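PDB 2CW2: superoxide dismutase 1 from Perkinsus marinus, which probably converts superoxide radicals into hydrogen peroxide and oxygen at an iron centre, as a member of the iron/manganese superoxide dismutase family. Local coordinates for residues A[81-84]-A[85-88]. Sequence-based numbering, arbitrary orientation.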
# COMPACT_ATOMS: atom_id res chain seq x y z
N SER A 81 6.57 -12.76 25.16
CA SER A 81 5.68 -12.83 26.33
C SER A 81 4.34 -12.14 26.13
O SER A 81 3.41 -12.36 26.91
CB SER A 81 6.38 -12.31 27.59
OG SER A 81 6.50 -10.89 27.58
N LYS A 82 4.22 -11.35 25.07
CA LYS A 82 3.03 -10.52 24.86
C LYS A 82 2.07 -11.08 23.82
O LYS A 82 2.47 -11.64 22.80
CB LYS A 82 3.44 -9.10 24.44
CG LYS A 82 4.25 -8.35 25.48
CD LYS A 82 4.29 -6.86 25.19
CE LYS A 82 4.87 -6.08 26.37
NZ LYS A 82 5.18 -4.65 25.98
N THR A 83 0.78 -10.87 24.10
CA THR A 83 -0.28 -11.25 23.18
C THR A 83 -0.19 -10.25 22.04
O THR A 83 0.40 -9.18 22.20
CB THR A 83 -1.63 -11.12 23.91
OG1 THR A 83 -1.73 -12.18 24.89
CG2 THR A 83 -2.75 -11.44 22.99
N LEU A 84 -0.73 -10.63 20.90
CA LEU A 84 -0.78 -9.72 19.76
C LEU A 84 -1.36 -8.38 20.18
O LEU A 84 -0.83 -7.33 19.84
CB LEU A 84 -1.69 -10.32 18.71
CG LEU A 84 -1.12 -11.00 17.46
CD1 LEU A 84 0.33 -11.48 17.51
CD2 LEU A 84 -2.10 -12.06 16.92
N GLU A 85 -2.46 -8.44 20.93
CA GLU A 85 -3.15 -7.24 21.42
C GLU A 85 -2.26 -6.38 22.31
O GLU A 85 -2.33 -5.16 22.27
CB GLU A 85 -4.39 -7.65 22.22
CG GLU A 85 -5.62 -7.94 21.38
CD GLU A 85 -6.00 -9.40 21.41
OE1 GLU A 85 -5.08 -10.24 21.57
OE2 GLU A 85 -7.21 -9.71 21.29
N GLN A 86 -1.43 -7.02 23.13
CA GLN A 86 -0.52 -6.23 23.98
C GLN A 86 0.56 -5.56 23.14
O GLN A 86 1.00 -4.44 23.45
CB GLN A 86 0.10 -7.10 25.08
CG GLN A 86 -0.89 -7.47 26.17
CD GLN A 86 -0.38 -8.56 27.08
OE1 GLN A 86 0.32 -9.48 26.64
NE2 GLN A 86 -0.73 -8.47 28.37
N ILE A 87 1.02 -6.24 22.09
CA ILE A 87 2.01 -5.64 21.21
C ILE A 87 1.38 -4.47 20.42
O ILE A 87 2.00 -3.42 20.19
CB ILE A 87 2.60 -6.70 20.24
CG1 ILE A 87 3.26 -7.85 21.02
CG2 ILE A 87 3.56 -6.05 19.26
CD1 ILE A 87 3.69 -9.06 20.14
N ILE A 88 0.14 -4.67 20.00
CA ILE A 88 -0.59 -3.60 19.34
C ILE A 88 -0.67 -2.37 20.25
O ILE A 88 -0.52 -1.24 19.80
CB ILE A 88 -1.99 -4.12 18.90
CG1 ILE A 88 -1.83 -5.09 17.72
CG2 ILE A 88 -2.86 -2.96 18.51
CD1 ILE A 88 -3.04 -6.02 17.46
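Gln86 has CG beside its own backbone N (chi1 -72°) and runs on extended (chi2 167°), which carries its amide back to Thr83, three residues earlier. There OE1 accepts the backbone N-H of Thr83, with Thr83 N to Gln86 OE1 at 2.9 Å. The bond is nearly straight at hydrogen (172°), and the donor is tilted slightly from the carbonyl plane. This is one of the two bonds of a capping box, the one from the N3 side chain to the N-cap N-H; the reciprocal bond from the Thr83 side chain is absent. The carbonyls of Thr83, the N-cap, and Leu84, the first helical residue, start the helical bonding. Ile87 N donates to Thr83 O at 3.0 Å, and Ile88 N donates to Leu84 O at 2.8 Å. Lys82 lies just before the cap, and its CB packs on Ile87 CG1 at 3.6 Å. Its extended chain then leads away to a long, weak ion pair with Glu91. The contact forms the start of helix 84-90, just after helix 77-81, in the alpha-hairpin domain. Leu84 and Ile87 both touch Phe33. Against helix 93-110, Leu84 packs on Val102, Ile87 on Ala99, and Glu85 and Ile88 on Tyr103.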